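Local atomic coordinates of manganese lipoxygenase (Gaeumannomyces graminis, PDB entry 5FX8), a protein that uses a manganese centre to oxygenate linoleic and alpha-linolenic acids to 11S- and 13R-hydroperoxy fatty acids, converting the 11S product of linoleic acid into the 13R one. Residues Gly406-Phe411 / His469-Thr474. Numbering follows the deposited sequence.
Sequences GAIRRF and HVAWIT
Ile408 carries this helix-to-helix contact, placing both branches of its side chain against Ala471 and Trp472. The backbones come closest at Ile408 and Ala471, whose CA atoms are 7.2 Å apart, and the two segments share no hydrogen bond; about 120 Å² is buried between them, nearly all of it on these three buried residues. Ahead of the touching point, Ala407 packs on Asp578 and Ile582 of helix 566-587. At Ile408 the CB points toward the opposing helix. With CG2 anti to the backbone N and CG1 anti to the carbonyl carbon (chi1 -64°), the two branches split over neighbouring residues. The methyl CG2 meets CB of Ala471 at 3.6 Å, methyl to methyl but aslant to both bonds. The longer branch is extended (chi2 -176°) and lays CD1 against the backbone that follows, 4.1 Å from CA of Trp472 and equally far from O of Ala471. Ile408 thus reaches the main chain itself, while the indole of Trp472 leads away from the segment and lies instead against Phe397, Ala401 and Ile405 on earlier turns of helix 396-420. Arg409 forms a salt bridge through NH1 with OD1 of Asp465, tying the same two helices together nearer the start of helix 460-481. Phe411 stacks on Phe555 and meets Tyr568 edge-to-face. The Trp472 side chain lies about 9 Å from that of the manganese ligand His478 and about 14 Å from the metal, so this is hydrophobic packing within the lipoxygenase helical domain some way from the metal, on the helix that supplies His478. Helix 396-420 sits between helix 460-481, met by Ile408, and helix 566-587, which takes Ala407 and Phe411 and whose Phe575 also touches Ile408.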
ATOM      1  N   GLY A 406     -15.209   6.083  12.998  1.00  6.99           N
ATOM      2  CA  GLY A 406     -16.385   6.918  13.179  1.00  6.56           C
ATOM      3  C   GLY A 406     -16.891   7.507  11.878  1.00  7.31           C
ATOM      4  O   GLY A 406     -18.089   7.505  11.605  1.00 18.90           O
ATOM      5  N   ALA A 407     -15.988   8.014  11.051  1.00  6.90           N
ATOM      6  CA  ALA A 407     -16.423   8.568   9.779  1.00  6.72           C
ATOM      7  C   ALA A 407     -17.015   7.484   8.880  1.00 10.70           C
ATOM      8  O   ALA A 407     -18.040   7.689   8.214  1.00 14.27           O
ATOM      9  CB  ALA A 407     -15.250   9.264   9.103  1.00  7.09           C
ATOM     10  N   ILE A 408     -16.389   6.312   8.863  1.00 11.44           N
ATOM     11  CA  ILE A 408     -16.867   5.229   8.017  1.00  7.09           C
ATOM     12  C   ILE A 408     -18.224   4.746   8.497  1.00  7.70           C
ATOM     13  O   ILE A 408     -19.085   4.364   7.707  1.00  7.21           O
ATOM     14  CB  ILE A 408     -15.828   4.092   8.008  1.00  8.78           C
ATOM     15  CG1 ILE A 408     -14.513   4.569   7.376  1.00  5.82           C
ATOM     16  CG2 ILE A 408     -16.378   2.823   7.362  1.00  6.25           C
ATOM     17  CD1 ILE A 408     -13.479   3.495   7.253  1.00  4.73           C
ATOM     18  N   ARG A 409     -18.424   4.731   9.804  1.00  7.85           N
ATOM     19  CA  ARG A 409     -19.646   4.169  10.339  1.00  8.73           C
ATOM     20  C   ARG A 409     -20.783   5.134  10.134  1.00  9.43           C
ATOM     21  O   ARG A 409     -21.873   4.734   9.731  1.00 12.06           O
ATOM     22  CB  ARG A 409     -19.481   3.820  11.810  1.00  7.68           C
ATOM     23  CG  ARG A 409     -20.723   3.203  12.355  1.00  7.70           C
ATOM     24  CD  ARG A 409     -20.577   2.533  13.686  1.00  8.94           C
ATOM     25  NE  ARG A 409     -21.825   1.846  13.968  1.00 14.23           N
ATOM     26  CZ  ARG A 409     -22.037   0.550  13.790  1.00 15.77           C
ATOM     27  NH1 ARG A 409     -21.044  -0.235  13.362  1.00 13.29           N
ATOM     28  NH2 ARG A 409     -23.237   0.036  14.062  1.00 17.09           N
ATOM     29  N   ARG A 410     -20.527   6.420  10.344  1.00  9.42           N
ATOM     30  CA  ARG A 410     -21.519   7.404   9.957  1.00 10.50           C
ATOM     31  C   ARG A 410     -21.944   7.199   8.508  1.00 10.21           C
ATOM     32  O   ARG A 410     -23.142   7.118   8.217  1.00 11.36           O
ATOM     33  CB  ARG A 410     -20.986   8.804  10.189  1.00 10.99           C
ATOM     34  CG  ARG A 410     -21.976   9.881   9.873  1.00 11.36           C
ATOM     35  CD  ARG A 410     -21.330  11.228  10.025  1.00 17.76           C
ATOM     36  NE  ARG A 410     -20.662  11.356  11.321  1.00 24.78           N
ATOM     37  CZ  ARG A 410     -21.287  11.741  12.432  1.00 32.39           C
ATOM     38  NH1 ARG A 410     -22.593  12.035  12.403  1.00 27.65           N
ATOM     39  NH2 ARG A 410     -20.617  11.830  13.575  1.00 35.15           N
ATOM     40  N   PHE A 411     -20.979   7.086   7.586  1.00  9.10           N
ATOM     41  CA  PHE A 411     -21.372   6.870   6.200  1.00  8.62           C
ATOM     42  C   PHE A 411     -22.185   5.594   6.047  1.00 14.47           C
ATOM     43  O   PHE A 411     -23.189   5.578   5.338  1.00 16.82           O
ATOM     44  CB  PHE A 411     -20.173   6.816   5.269  1.00  7.66           C
ATOM     45  CG  PHE A 411     -20.537   6.431   3.877  1.00  7.31           C
ATOM     46  CD1 PHE A 411     -20.584   5.103   3.497  1.00  7.04           C
ATOM     47  CD2 PHE A 411     -20.861   7.389   2.955  1.00  7.26           C
ATOM     48  CE1 PHE A 411     -20.941   4.757   2.255  1.00  6.82           C
ATOM     49  CE2 PHE A 411     -21.204   7.043   1.695  1.00  7.08           C
ATOM     50  CZ  PHE A 411     -21.257   5.725   1.348  1.00  7.21           C
ATOM     51  N   HIS A 469     -16.759  -2.740   9.066  1.00  7.98           N
ATOM     52  CA  HIS A 469     -15.552  -3.508   9.269  1.00 13.38           C
ATOM     53  C   HIS A 469     -14.850  -3.792   7.946  1.00  8.67           C
ATOM     54  O   HIS A 469     -13.617  -3.804   7.888  1.00  9.65           O
ATOM     55  CB  HIS A 469     -15.897  -4.787  10.010  1.00  8.05           C
ATOM     56  CG  HIS A 469     -14.705  -5.539  10.464  1.00  7.86           C
ATOM     57  ND1 HIS A 469     -13.764  -4.997  11.303  1.00  8.23           N
ATOM     58  CD2 HIS A 469     -14.277  -6.783  10.168  1.00 13.81           C
ATOM     59  CE1 HIS A 469     -12.810  -5.881  11.516  1.00  8.81           C
ATOM     60  NE2 HIS A 469     -13.099  -6.974  10.838  1.00 11.05           N
ATOM     61  N   VAL A 470     -15.601  -4.000   6.865  1.00  8.97           N
ATOM     62  CA  VAL A 470     -14.917  -4.217   5.601  1.00  6.40           C
ATOM     63  C   VAL A 470     -14.223  -2.943   5.153  1.00  8.93           C
ATOM     64  O   VAL A 470     -13.031  -2.956   4.828  1.00 18.28           O
ATOM     65  CB  VAL A 470     -15.855  -4.751   4.512  1.00  6.42           C
ATOM     66  CG1 VAL A 470     -15.065  -4.829   3.245  1.00  6.00           C
ATOM     67  CG2 VAL A 470     -16.354  -6.110   4.864  1.00  5.85           C
ATOM     68  N   ALA A 471     -14.941  -1.815   5.155  1.00  6.33           N
ATOM     69  CA  ALA A 471     -14.282  -0.584   4.746  1.00  7.97           C
ATOM     70  C   ALA A 471     -13.081  -0.289   5.636  1.00  5.28           C
ATOM     71  O   ALA A 471     -12.075   0.235   5.162  1.00  6.99           O
ATOM     72  CB  ALA A 471     -15.268   0.584   4.731  1.00  3.79           C
ATOM     73  N   TRP A 472     -13.156  -0.657   6.917  1.00  5.83           N
ATOM     74  CA  TRP A 472     -12.096  -0.348   7.860  1.00  9.69           C
ATOM     75  C   TRP A 472     -10.863  -1.201   7.578  1.00 11.22           C
ATOM     76  O   TRP A 472      -9.734  -0.715   7.658  1.00 10.69           O
ATOM     77  CB  TRP A 472     -12.607  -0.529   9.304  1.00  6.02           C
ATOM     78  CG  TRP A 472     -11.508  -0.855  10.250  1.00  7.73           C
ATOM     79  CD1 TRP A 472     -11.253  -2.066  10.813  1.00  6.31           C
ATOM     80  CD2 TRP A 472     -10.444   0.013  10.670  1.00  9.04           C
ATOM     81  NE1 TRP A 472     -10.114  -2.005  11.560  1.00  6.33           N
ATOM     82  CE2 TRP A 472      -9.594  -0.741  11.484  1.00  5.67           C
ATOM     83  CE3 TRP A 472     -10.125   1.347  10.423  1.00  6.12           C
ATOM     84  CZ2 TRP A 472      -8.465  -0.205  12.059  1.00  5.47           C
ATOM     85  CZ3 TRP A 472      -9.002   1.867  10.995  1.00  6.04           C
ATOM     86  CH2 TRP A 472      -8.183   1.101  11.790  1.00  5.96           C
ATOM     87  N   ILE A 473     -11.062  -2.453   7.185  1.00  7.47           N
ATOM     88  CA  ILE A 473      -9.947  -3.274   6.748  1.00  6.18           C
ATOM     89  C   ILE A 473      -9.320  -2.705   5.484  1.00 13.01           C
ATOM     90  O   ILE A 473      -8.100  -2.538   5.401  1.00  6.39           O
ATOM     91  CB  ILE A 473     -10.404  -4.722   6.548  1.00  9.65           C
ATOM     92  CG1 ILE A 473     -10.686  -5.362   7.889  1.00  6.81           C
ATOM     93  CG2 ILE A 473      -9.350  -5.542   5.835  1.00  5.46           C
ATOM     94  CD1 ILE A 473     -11.468  -6.620   7.716  1.00  7.99           C
ATOM     95  N   THR A 474     -10.122  -2.384   4.485  1.00 18.76           N
ATOM     96  CA  THR A 474      -9.425  -2.039   3.260  1.00  7.13           C
ATOM     97  C   THR A 474      -8.866  -0.633   3.289  1.00 10.77           C
ATOM     98  O   THR A 474      -7.914  -0.348   2.568  1.00 10.47           O
ATOM     99  CB  THR A 474     -10.310  -2.231   2.015  1.00  9.91           C
ATOM    100  OG1 THR A 474     -11.310  -1.214   1.932  1.00  7.23           O
ATOM    101  CG2 THR A 474     -10.956  -3.569   2.055  1.00  5.21           C
TER